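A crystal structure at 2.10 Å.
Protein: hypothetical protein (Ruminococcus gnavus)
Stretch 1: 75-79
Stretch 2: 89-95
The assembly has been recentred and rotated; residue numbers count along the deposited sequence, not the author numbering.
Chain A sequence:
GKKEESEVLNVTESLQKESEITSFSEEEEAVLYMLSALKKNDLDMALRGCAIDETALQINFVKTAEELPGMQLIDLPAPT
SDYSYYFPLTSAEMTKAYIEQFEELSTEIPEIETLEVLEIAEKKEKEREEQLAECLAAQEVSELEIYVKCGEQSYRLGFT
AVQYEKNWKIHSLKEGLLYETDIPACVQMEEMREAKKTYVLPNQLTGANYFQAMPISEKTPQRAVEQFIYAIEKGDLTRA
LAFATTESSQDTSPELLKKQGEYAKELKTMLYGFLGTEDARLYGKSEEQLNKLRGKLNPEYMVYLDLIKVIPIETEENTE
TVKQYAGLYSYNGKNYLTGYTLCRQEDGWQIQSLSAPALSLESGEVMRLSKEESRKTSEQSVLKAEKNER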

# COMPACT_ATOMS: atom_id res chain seq x y z
N ASP A 75 -3.00 -7.05 -7.62
CA ASP A 75 -2.92 -5.60 -7.86
C ASP A 75 -3.80 -4.78 -6.92
O ASP A 75 -3.76 -3.55 -6.95
CB ASP A 75 -3.24 -5.27 -9.32
CG ASP A 75 -2.22 -5.86 -10.30
OD1 ASP A 75 -1.05 -6.08 -9.90
OD2 ASP A 75 -2.57 -6.10 -11.46
N LEU A 76 -4.59 -5.44 -6.08
CA LEU A 76 -5.37 -4.74 -5.05
C LEU A 76 -4.75 -4.94 -3.66
O LEU A 76 -4.24 -6.02 -3.37
CB LEU A 76 -6.82 -5.25 -5.05
CG LEU A 76 -7.69 -4.78 -6.23
CD1 LEU A 76 -9.06 -5.44 -6.21
CD2 LEU A 76 -7.84 -3.26 -6.25
N PRO A 77 -4.82 -3.90 -2.78
CA PRO A 77 -4.30 -4.03 -1.41
C PRO A 77 -4.95 -5.17 -0.62
O PRO A 77 -6.07 -5.57 -0.91
CB PRO A 77 -4.66 -2.67 -0.75
CG PRO A 77 -4.84 -1.72 -1.88
CD PRO A 77 -5.32 -2.54 -3.06
N ALA A 78 -4.23 -5.68 0.38
CA ALA A 78 -4.66 -6.85 1.15
C ALA A 78 -5.99 -6.58 1.84
O ALA A 78 -6.28 -5.42 2.14
CB ALA A 78 -3.60 -7.22 2.18
N PRO A 79 -6.79 -7.65 2.10
CA PRO A 79 -8.13 -7.55 2.67
C PRO A 79 -8.18 -7.33 4.21
O PRO A 79 -8.69 -8.17 4.97
CB PRO A 79 -8.76 -8.89 2.27
CG PRO A 79 -7.61 -9.83 2.26
CD PRO A 79 -6.48 -9.03 1.69
N LEU A 89 0.25 -4.19 5.51
CA LEU A 89 0.41 -4.32 4.05
C LEU A 89 -0.55 -3.38 3.31
O LEU A 89 -0.18 -2.77 2.33
CB LEU A 89 0.20 -5.76 3.60
CG LEU A 89 1.04 -6.84 4.29
CD1 LEU A 89 1.07 -8.12 3.46
CD2 LEU A 89 2.46 -6.34 4.54
N THR A 90 -1.77 -3.25 3.84
CA THR A 90 -2.83 -2.50 3.21
C THR A 90 -2.52 -1.02 3.36
O THR A 90 -2.56 -0.27 2.37
CB THR A 90 -4.22 -2.84 3.79
OG1 THR A 90 -4.46 -4.26 3.71
CG2 THR A 90 -5.32 -2.15 3.02
N SER A 91 -2.17 -0.61 4.57
CA SER A 91 -1.77 0.79 4.82
C SER A 91 -0.62 1.21 3.93
O SER A 91 -0.67 2.26 3.32
CB SER A 91 -1.39 1.02 6.28
OG SER A 91 -0.72 2.27 6.42
N ALA A 92 0.40 0.37 3.84
CA ALA A 92 1.58 0.69 3.06
C ALA A 92 1.31 0.77 1.58
O ALA A 92 1.82 1.66 0.91
CB ALA A 92 2.71 -0.28 3.35
N GLU A 93 0.52 -0.15 1.03
CA GLU A 93 0.20 -0.07 -0.38
C GLU A 93 -0.66 1.15 -0.68
O GLU A 93 -0.44 1.84 -1.65
CB GLU A 93 -0.47 -1.33 -0.90
CG GLU A 93 0.48 -2.50 -1.05
CD GLU A 93 -0.00 -3.48 -2.09
OE1 GLU A 93 0.04 -3.11 -3.28
OE2 GLU A 93 -0.42 -4.61 -1.73
N MSE A 94 -1.64 1.41 0.17
CA MSE A 94 -2.54 2.54 -0.05
C MSE A 94 -1.76 3.82 -0.02
O MSE A 94 -1.94 4.67 -0.89
CB MSE A 94 -3.63 2.55 1.01
CG MSE A 94 -4.66 1.46 0.73
SE MSE A 94 -6.19 1.75 1.91
CE MSE A 94 -7.00 3.11 0.75
N THR A 95 -0.87 3.95 0.95
CA THR A 95 0.01 5.11 1.08
C THR A 95 0.82 5.34 -0.20
O THR A 95 0.86 6.45 -0.72
CB THR A 95 0.92 4.96 2.33
OG1 THR A 95 0.10 4.77 3.49
CG2 THR A 95 1.76 6.20 2.57
O HOH W 1 -1.55 -4.71 0.54

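The irregular segment 75-79 packs against one face of the helix that runs through 89-95, and the contact is small, burying 267 Å² in total. Its centre lies at P77 and T90, whose CA atoms approach to 5.1 Å. P77, A78 and T90 have the most surface covered by the opposing stretch, and the rest of the contact is arranged around them.

P77 directs its CA-to-CB bond toward the helix and brings its ring against side chains from successive turns. CB of P77 lies 3.9 Å from CG2 of T90, while CG of P77 is 4.1 Å from CG of M94, a selenomethionine. The stem of E93 comes close as well, with CB of P77 and CB of E93 4.4 Å apart. A compact, rigid ring suits this position: it offers carbon to the methyl and methylene groups of the helix, and it has no amide hydrogen that would need a partner there.

A78 is buried and also points toward the helix. Its methyl group packs against the helix: CB of A78 sits 4.3 Å from CB of L89 in an apolar contact and 3.4 Å from OG1 of T90. The single direct hydrogen bond between the stretches is formed beside it, where OG1 of T90 donates to the carbonyl O of A78 over 2.7 Å.

T90 thus serves two purposes. Its CA-to-CB bond runs sideways to the loop, and with chi1 at -55° (m) the hydroxyl reaches the A78 carbonyl while the methyl meets the ring of P77. The branched side chain therefore combines a polar anchor with an apolar surface. Within the helix, O of T90 accepts from N of M94 at 2.9 Å.

A water molecule supplies the second polar link. It accepts a hydrogen bond from N of A78 at 2.9 Å and donates to OE2 of E93 at 2.5 Å; a weak bond to O of L89, at 3.0 Å, adds a further tie to the helix. N of A78 and OE2 of E93 are 4.5 Å apart, too far for a direct hydrogen bond, and the water spans the gap. E93 suits this partly exposed site because its long side chain contributes aliphatic carbon near P77 and carries its carboxylate to the water. A78 is consequently held at both backbone polar groups, its amide through the water and its carbonyl directly by T90.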